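Local coordinates for protein TIR domain-containing adapter molecule 1 (PDB 4BSX) that serves as a signalling adaptor of Toll-like receptors in innate immunity, probably leading to interferon-beta induction, through an N-terminal helical domain resembling IFIT proteins, at residues Y28-L33 and M49-L54. The protein carries 2 engineered substitutions. Sequence-based numbering, arbitrary orientation.
Sequences YLKHKL and MVLLKL
L29 and K30 meet V50 where helices 23-33 and 43-53 of the all-helical TRIF N-terminal domain, related in structure to IFIT proteins, pack nearly antiparallel, their local axes 9.4 Å apart at an angle of 150°. L29 contributes its CB, 3.9 Å from V50 CG2, while its side chain also touches E109 and L111 of a loop. K30 sits where the backbones come nearest, and V50 CG1 lies against both its amide N and its CB, the latter at 3.8 Å. With CG anti to the backbone N (chi1 161°) and the chain extended beyond it, the lysine crosses the L51 side chain at about a right angle. Its CG, CD and CE all run close to L51 CD2, CG at 4.0 Å, before NZ hydrogen-bonds to Q56 OE1 just past the second helix. No hydrogen bond links the two segments. One turn beyond L29, L33 crosses the V50 side chain obliquely, its CD1 4.2 Å from V50 CG2. An alanine in place of V50 would remove both methyls and would probably leave a gap facing L29, K30 and L33. L54, just after helix 43-53, adds a third apolar neighbour to the lysine stem, its CD1 4.1 Å from K30 CB.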
loop_
_atom_site.group_PDB
_atom_site.type_symbol
_atom_site.label_atom_id
_atom_site.label_comp_id
_atom_site.label_asym_id
_atom_site.label_seq_id
_atom_site.Cartn_x
_atom_site.Cartn_y
_atom_site.Cartn_z
ATOM N N TYR A 28 0.802 -12.148 12.606
ATOM C CA TYR A 28 2.207 -12.066 12.243
ATOM C C TYR A 28 2.548 -10.724 11.603
ATOM O O TYR A 28 3.464 -10.057 12.056
ATOM C CB TYR A 28 2.574 -13.192 11.282
ATOM C CG TYR A 28 3.978 -13.065 10.734
ATOM C CD1 TYR A 28 5.102 -13.173 11.585
ATOM C CD2 TYR A 28 4.204 -12.813 9.368
ATOM C CE1 TYR A 28 6.428 -13.042 11.079
ATOM C CE2 TYR A 28 5.538 -12.677 8.849
ATOM C CZ TYR A 28 6.614 -12.799 9.708
ATOM O OH TYR A 28 7.873 -12.676 9.184
ATOM N N LEU A 29 1.784 -10.293 10.583
ATOM C CA LEU A 29 2.043 -8.995 9.937
ATOM C C LEU A 29 1.818 -7.797 10.864
ATOM O O LEU A 29 2.619 -6.843 10.885
ATOM C CB LEU A 29 1.250 -8.858 8.654
ATOM C CG LEU A 29 1.734 -9.905 7.641
ATOM C CD1 LEU A 29 0.906 -9.942 6.349
ATOM C CD2 LEU A 29 3.191 -9.650 7.269
ATOM N N LYS A 30 0.762 -7.850 11.654
ATOM C CA LYS A 30 0.505 -6.789 12.624
ATOM C C LYS A 30 1.716 -6.630 13.586
ATOM O O LYS A 30 2.137 -5.510 13.904
ATOM C CB LYS A 30 -0.784 -7.110 13.417
ATOM C CG LYS A 30 -0.918 -6.345 14.734
ATOM C CD LYS A 30 -2.083 -6.843 15.635
ATOM C CE LYS A 30 -2.141 -5.996 16.934
ATOM N NZ LYS A 30 -3.278 -6.332 17.817
ATOM N N HIS A 31 2.247 -7.746 14.081
ATOM C CA HIS A 31 3.252 -7.678 15.116
ATOM C C HIS A 31 4.571 -7.190 14.483
ATOM O O HIS A 31 5.301 -6.385 15.072
ATOM C CB HIS A 31 3.449 -9.071 15.744
ATOM C CG HIS A 31 2.250 -9.604 16.487
ATOM N ND1 HIS A 31 1.485 -8.841 17.337
ATOM C CD2 HIS A 31 1.712 -10.844 16.498
ATOM C CE1 HIS A 31 0.518 -9.591 17.846
ATOM N NE2 HIS A 31 0.630 -10.800 17.343
ATOM N N LYS A 32 4.842 -7.708 13.285
ATOM C CA LYS A 32 6.051 -7.434 12.502
ATOM C C LYS A 32 6.100 -6.058 11.829
ATOM O O LYS A 32 7.135 -5.421 11.802
ATOM C CB LYS A 32 6.174 -8.485 11.399
ATOM C CG LYS A 32 7.378 -8.346 10.536
ATOM C CD LYS A 32 7.446 -9.527 9.581
ATOM C CE LYS A 32 8.620 -9.413 8.629
ATOM N NZ LYS A 32 8.830 -10.605 7.768
ATOM N N LEU A 33 4.992 -5.608 11.256
ATOM C CA LEU A 33 5.026 -4.413 10.402
ATOM C C LEU A 33 5.128 -3.153 11.244
ATOM O O LEU A 33 5.532 -2.100 10.757
ATOM C CB LEU A 33 3.776 -4.343 9.534
ATOM C CG LEU A 33 3.732 -5.305 8.341
ATOM C CD1 LEU A 33 2.480 -5.084 7.507
ATOM C CD2 LEU A 33 4.976 -5.079 7.463
HETATM N N MSE A 49 -3.758 -1.390 7.155
HETATM C CA MSE A 49 -4.676 -2.240 6.359
HETATM C C MSE A 49 -4.803 -3.611 7.012
HETATM O O MSE A 49 -5.901 -4.207 7.062
HETATM C CB MSE A 49 -4.173 -2.370 4.927
HETATM C CG MSE A 49 -4.280 -1.053 4.117
HETATM SE SE MSE A 49 -3.220 -1.086 2.439
HETATM C CE MSE A 49 -3.915 -2.604 1.488
ATOM N N VAL A 50 -3.679 -4.109 7.528
ATOM C CA VAL A 50 -3.662 -5.384 8.299
ATOM C C VAL A 50 -4.587 -5.297 9.489
ATOM O O VAL A 50 -5.393 -6.159 9.693
ATOM C CB VAL A 50 -2.237 -5.755 8.749
ATOM C CG1 VAL A 50 -2.276 -6.796 9.903
ATOM C CG2 VAL A 50 -1.492 -6.296 7.560
ATOM N N LEU A 51 -4.488 -4.215 10.251
ATOM C CA LEU A 51 -5.373 -3.979 11.388
ATOM C C LEU A 51 -6.858 -3.912 10.976
ATOM O O LEU A 51 -7.756 -4.427 11.660
ATOM C CB LEU A 51 -4.969 -2.662 12.048
ATOM C CG LEU A 51 -3.622 -2.702 12.725
ATOM C CD1 LEU A 51 -3.163 -1.298 13.132
ATOM C CD2 LEU A 51 -3.716 -3.608 13.928
ATOM N N LEU A 52 -7.122 -3.243 9.861
ATOM C CA LEU A 52 -8.479 -3.147 9.334
ATOM C C LEU A 52 -9.029 -4.513 8.963
ATOM O O LEU A 52 -10.191 -4.803 9.247
ATOM C CB LEU A 52 -8.509 -2.240 8.095
ATOM C CG LEU A 52 -8.309 -0.744 8.323
ATOM C CD1 LEU A 52 -8.286 -0.019 7.004
ATOM C CD2 LEU A 52 -9.407 -0.228 9.238
ATOM N N LYS A 53 -8.212 -5.341 8.308
ATOM C CA LYS A 53 -8.626 -6.705 7.953
ATOM C C LYS A 53 -8.769 -7.652 9.181
ATOM O O LYS A 53 -9.417 -8.697 9.121
ATOM C CB LYS A 53 -7.639 -7.295 6.929
ATOM C CG LYS A 53 -8.268 -8.434 6.081
ATOM C CD LYS A 53 -9.330 -7.844 5.063
ATOM C CE LYS A 53 -10.204 -8.939 4.415
ATOM N NZ LYS A 53 -11.479 -8.429 3.810
ATOM N N LEU A 54 -8.149 -7.278 10.292
ATOM C CA LEU A 54 -8.311 -8.029 11.547
ATOM C C LEU A 54 -9.513 -7.521 12.321
ATOM O O LEU A 54 -9.814 -8.016 13.392
ATOM C CB LEU A 54 -7.060 -7.905 12.445
ATOM C CG LEU A 54 -5.954 -8.934 12.186
ATOM C CD1 LEU A 54 -4.619 -8.476 12.689
ATOM C CD2 LEU A 54 -6.307 -10.272 12.827
#